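Local coordinates for protein PlaB phospholipase (Legionella pneumophila, PDB 6ZTI) that acts as a phospholipase of the alpha/beta-hydrolase class, linked to virulence, whose activity is controlled by NAD(H)-mediated assembly into tetramers, at residues 139-144 against 209-214. Residues are numbered along the deposited sequence; the frame is centred on the assembly and turned at random.
Sequences AQLGKS and NSYTGE. With SND (thionicotinamide-adenine-dinucleotide), chain H.
Leu141 reaches across to Asn209 and Tyr211, and the three side chains wall the thionicotinamide end of a dinucleotide pocket to which two loops of the alpha/beta-hydrolase domain contribute. One loop leads into helix 142-146; the other follows strand 191-197 and carries the 3-10 turn 210-212. The protein-protein contact is small, with no hydrogen bond across it; the ligand lies between the loops and touches all three side chains. Leucine suits its place by branching. With CG anti to the carbonyl carbon (chi1 -54°), Leu141 sends CD1 to within 3.5 Å of Asn209 OD1. The same methyl meets the edge of the Tyr211 ring, 4.5 Å from Tyr211 CD2. Leu141 CD2 turns instead to the ligand, 3.8 Å from SND N7N. The side chains of Leu141 and Asn209 run past one another in opposite senses, so the methyl Leu141 CD1 lies alongside the amide. An asparagine offers both a donor and an acceptor here: ND2 is held by Asp206, while OD1 takes a hydrogen bond from Arg145 and another from the thioamide nitrogen SND N7N, 3.1 Å away and almost straight at 177°. These bonds should fix the amide's rotation. Tyr211 supplies a flat aromatic surface: SND C3N lies over one face of its ring, 3.5 Å from the plane and nearer the rim than the centre; its hydroxyl is hydrogen-bonded to Asp380 and Gln382. Leu360, Arg381 and Tyr393 of the second subunit also bond to this ligand, so the pocket spans a subunit interface, consistent with NAD(H)-mediated tetramerization. Thr212 ties down the start of the turn: its OG1 donates to Asn209 O at 2.7 Å, and its backbone N reaches the same oxygen from the opposite face of the carbonyl plane, at 3.1 Å.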
ATOM      1  N   ALA B 139      15.969  -9.453   9.289  1.00  5.68           N
ATOM      2  CA  ALA B 139      15.116  -9.928   8.200  1.00  9.34           C
ATOM      3  C   ALA B 139      14.147  -8.852   7.745  1.00  6.55           C
ATOM      4  O   ALA B 139      13.861  -8.729   6.547  1.00 14.13           O
ATOM      5  CB  ALA B 139      14.348 -11.182   8.638  1.00 14.09           C
ATOM      6  N   GLN B 140      13.634  -8.057   8.680  1.00 16.45           N
ATOM      7  CA  GLN B 140      12.688  -7.017   8.312  1.00 15.39           C
ATOM      8  C   GLN B 140      13.319  -5.993   7.374  1.00 19.06           C
ATOM      9  O   GLN B 140      12.642  -5.479   6.478  1.00 15.94           O
ATOM     10  CB  GLN B 140      12.136  -6.346   9.570  1.00 14.90           C
ATOM     11  CG  GLN B 140      11.066  -5.325   9.269  1.00 25.58           C
ATOM     12  CD  GLN B 140      10.290  -4.896  10.500  1.00 25.18           C
ATOM     13  OE1 GLN B 140      10.544  -3.837  11.067  1.00 25.21           O
ATOM     14  NE2 GLN B 140       9.327  -5.716  10.911  1.00 17.56           N
ATOM     15  N   LEU B 141      14.612  -5.706   7.535  1.00 14.82           N
ATOM     16  CA  LEU B 141      15.307  -4.819   6.609  1.00 14.65           C
ATOM     17  C   LEU B 141      15.172  -5.259   5.151  1.00 23.75           C
ATOM     18  O   LEU B 141      15.528  -4.499   4.247  1.00 23.89           O
ATOM     19  CB  LEU B 141      16.782  -4.717   6.971  1.00 19.92           C
ATOM     20  CG  LEU B 141      17.071  -4.302   8.411  1.00 25.12           C
ATOM     21  CD1 LEU B 141      18.561  -4.077   8.585  1.00 23.62           C
ATOM     22  CD2 LEU B 141      16.295  -3.043   8.819  1.00 19.06           C
ATOM     23  N   GLY B 142      14.673  -6.480   4.907  1.00 28.75           N
ATOM     24  CA  GLY B 142      14.207  -6.878   3.590  1.00 19.50           C
ATOM     25  C   GLY B 142      15.328  -7.176   2.604  1.00 32.25           C
ATOM     26  O   GLY B 142      16.518  -7.002   2.874  1.00 32.83           O
ATOM     27  N   LYS B 143      14.909  -7.581   1.401  1.00 32.73           N
ATOM     28  CA  LYS B 143      15.828  -8.159   0.418  1.00 34.87           C
ATOM     29  C   LYS B 143      16.862  -7.145  -0.069  1.00 35.66           C
ATOM     30  O   LYS B 143      18.070  -7.416  -0.046  1.00 24.65           O
ATOM     31  CB  LYS B 143      15.021  -8.720  -0.761  1.00 45.45           C
ATOM     32  CG  LYS B 143      15.820  -9.558  -1.747  1.00 47.67           C
ATOM     33  CD  LYS B 143      14.913 -10.261  -2.751  1.00 43.28           C
ATOM     34  CE  LYS B 143      15.724 -10.984  -3.814  1.00 39.53           C
ATOM     35  NZ  LYS B 143      16.525 -12.108  -3.251  1.00 46.82           N
ATOM     36  N   SER B 144      16.410  -5.983  -0.548  1.00 28.18           N
ATOM     37  CA  SER B 144      17.335  -5.021  -1.135  1.00 36.15           C
ATOM     38  C   SER B 144      18.419  -4.615  -0.141  1.00 37.94           C
ATOM     39  O   SER B 144      19.618  -4.780  -0.404  1.00 33.26           O
ATOM     40  CB  SER B 144      16.572  -3.789  -1.625  1.00 45.82           C
ATOM     41  OG  SER B 144      17.299  -2.612  -1.314  1.00 39.30           O
ATOM     42  N   ASN B 209      22.936   0.453   9.561  1.00 11.51           N
ATOM     43  CA  ASN B 209      22.112  -0.616  10.122  1.00 10.50           C
ATOM     44  C   ASN B 209      22.796  -1.208  11.350  1.00 13.07           C
ATOM     45  O   ASN B 209      23.462  -2.246  11.272  1.00 10.70           O
ATOM     46  CB  ASN B 209      21.823  -1.672   9.077  1.00  9.68           C
ATOM     47  CG  ASN B 209      20.936  -1.135   7.970  1.00 14.41           C
ATOM     48  OD1 ASN B 209      19.764  -0.864   8.195  1.00 14.42           O
ATOM     49  ND2 ASN B 209      21.502  -0.920   6.795  1.00 14.16           N
ATOM     50  N   SER B 210      22.500  -0.610  12.506  1.00  7.80           N
ATOM     51  CA  SER B 210      23.205  -0.899  13.744  1.00 10.96           C
ATOM     52  C   SER B 210      22.870  -2.271  14.320  1.00 12.32           C
ATOM     53  O   SER B 210      23.592  -2.733  15.211  1.00 10.55           O
ATOM     54  CB  SER B 210      22.908   0.207  14.763  1.00  9.26           C
ATOM     55  OG  SER B 210      21.529   0.240  15.099  1.00 14.27           O
ATOM     56  N   TYR B 211      21.815  -2.942  13.841  1.00  9.22           N
ATOM     57  CA  TYR B 211      21.621  -4.343  14.204  1.00 15.31           C
ATOM     58  C   TYR B 211      22.883  -5.169  13.946  1.00  7.18           C
ATOM     59  O   TYR B 211      23.143  -6.155  14.647  1.00  9.25           O
ATOM     60  CB  TYR B 211      20.455  -4.945  13.419  1.00 10.66           C
ATOM     61  CG  TYR B 211      19.061  -4.631  13.925  1.00  8.20           C
ATOM     62  CD1 TYR B 211      18.776  -4.537  15.278  1.00  7.83           C
ATOM     63  CD2 TYR B 211      18.019  -4.447  13.024  1.00  8.65           C
ATOM     64  CE1 TYR B 211      17.483  -4.262  15.715  1.00 11.32           C
ATOM     65  CE2 TYR B 211      16.744  -4.165  13.442  1.00 12.44           C
ATOM     66  CZ  TYR B 211      16.472  -4.077  14.774  1.00  8.61           C
ATOM     67  OH  TYR B 211      15.180  -3.809  15.147  1.00 13.09           O
ATOM     68  N   THR B 212      23.694  -4.771  12.968  1.00  6.15           N
ATOM     69  CA  THR B 212      24.899  -5.537  12.666  1.00  7.54           C
ATOM     70  C   THR B 212      25.954  -5.445  13.763  1.00  7.81           C
ATOM     71  O   THR B 212      26.983  -6.123  13.656  1.00  6.58           O
ATOM     72  CB  THR B 212      25.482  -5.079  11.343  1.00 10.11           C
ATOM     73  OG1 THR B 212      25.799  -3.685  11.403  1.00 11.21           O
ATOM     74  CG2 THR B 212      24.482  -5.316  10.224  1.00 15.88           C
ATOM     75  N   GLY B 213      25.740  -4.617  14.789  1.00  6.25           N
ATOM     76  CA  GLY B 213      26.610  -4.582  15.957  1.00  6.29           C
ATOM     77  C   GLY B 213      25.870  -4.670  17.286  1.00  8.99           C
ATOM     78  O   GLY B 213      26.424  -4.316  18.331  1.00 10.41           O
ATOM     79  N   GLU B 214      24.632  -5.166  17.268  1.00  8.39           N
ATOM     80  CA  GLU B 214      23.772  -5.109  18.445  1.00  5.15           C
ATOM     81  C   GLU B 214      24.335  -5.932  19.590  1.00  8.65           C
ATOM     82  O   GLU B 214      24.689  -7.105  19.419  1.00  6.08           O
ATOM     83  CB  GLU B 214      22.380  -5.611  18.088  1.00  4.81           C
ATOM     84  CG  GLU B 214      21.365  -5.544  19.190  1.00 15.35           C
ATOM     85  CD  GLU B 214      20.044  -6.115  18.733  1.00 15.43           C
ATOM     86  OE1 GLU B 214      20.039  -7.272  18.242  1.00 11.84           O
ATOM     87  OE2 GLU B 214      19.028  -5.390  18.807  1.00 12.54           O
TER
HETATM   88  PA  SND H 501      14.325   3.582  10.772  1.00 16.30           P
HETATM   89  O1A SND H 501      13.143   4.204  11.438  1.00 12.21           O
HETATM   90  O2A SND H 501      15.656   3.658  11.468  1.00 15.14           O
HETATM   91  O5B SND H 501      14.591   4.155   9.289  1.00 14.90           O
HETATM   92  C5B SND H 501      13.450   4.427   8.464  1.00 14.87           C
HETATM   93  C4B SND H 501      13.924   4.458   7.034  1.00 16.57           C
HETATM   94  O4B SND H 501      14.977   5.443   6.885  1.00 14.02           O
HETATM   95  C3B SND H 501      14.500   3.138   6.522  1.00 15.33           C
HETATM   96  O3B SND H 501      14.076   2.923   5.183  1.00 18.28           O
HETATM   97  C2B SND H 501      16.006   3.373   6.604  1.00 12.76           C
HETATM   98  O2B SND H 501      16.729   2.574   5.681  1.00 16.60           O
HETATM   99  C1B SND H 501      16.077   4.850   6.229  1.00 14.77           C
HETATM  100  N9A SND H 501      17.292   5.517   6.678  1.00 11.74           N
HETATM  101  C8A SND H 501      17.601   5.895   7.959  1.00 16.14           C
HETATM  102  N7A SND H 501      18.813   6.375   8.098  1.00 13.66           N
HETATM  103  C5A SND H 501      19.342   6.305   6.816  1.00  8.04           C
HETATM  104  C6A SND H 501      20.615   6.604   6.301  1.00 16.50           C
HETATM  105  N6A SND H 501      21.604   7.129   7.032  1.00 12.89           N
HETATM  106  N1A SND H 501      20.832   6.366   4.989  1.00 15.49           N
HETATM  107  C2A SND H 501      19.830   5.890   4.248  1.00 19.32           C
HETATM  108  N3A SND H 501      18.583   5.585   4.621  1.00 18.68           N
HETATM  109  C4A SND H 501      18.409   5.798   5.929  1.00 11.06           C
HETATM  110  O3  SND H 501      14.014   2.045  10.518  1.00 13.98           O
HETATM  111  PN  SND H 501      14.778   0.846   9.786  1.00 14.98           P
HETATM  112  O1N SND H 501      16.206   1.231   9.672  1.00 16.47           O
HETATM  113  O2N SND H 501      14.015   0.498   8.573  1.00 12.31           O
HETATM  114  O5D SND H 501      14.599  -0.313  10.884  1.00 21.78           O
HETATM  115  C5D SND H 501      13.450  -1.186  10.839  1.00 22.26           C
HETATM  116  C4D SND H 501      12.963  -1.487  12.241  1.00 22.86           C
HETATM  117  O4D SND H 501      14.053  -1.984  13.055  1.00 15.74           O
HETATM  118  C3D SND H 501      12.391  -0.309  13.028  1.00 18.26           C
HETATM  119  O3D SND H 501      11.401  -0.807  13.926  1.00 17.43           O
HETATM  120  C2D SND H 501      13.630   0.219  13.754  1.00 16.59           C
HETATM  121  O2D SND H 501      13.339   0.988  14.917  1.00 17.83           O
HETATM  122  C1D SND H 501      14.291  -1.104  14.126  1.00 12.48           C
HETATM  123  N1N SND H 501      15.807  -0.905  14.257  1.00 18.21           N
HETATM  124  C2N SND H 501      16.506  -0.946  13.112  1.00 10.97           C
HETATM  125  C3N SND H 501      17.885  -0.879  13.144  1.00 10.19           C
HETATM  126  C7N SND H 501      18.672  -1.072  11.896  1.00 14.24           C
HETATM  127  S7N SND H 501      20.040  -2.018  11.890  1.00 24.03           S
HETATM  128  N7N SND H 501      18.214  -0.496  10.804  1.00 14.65           N
HETATM  129  C4N SND H 501      18.519  -0.748  14.373  1.00 11.95           C
HETATM  130  C5N SND H 501      17.771  -0.680  15.535  1.00 12.07           C
HETATM  131  C6N SND H 501      16.400  -0.761  15.458  1.00 19.91           C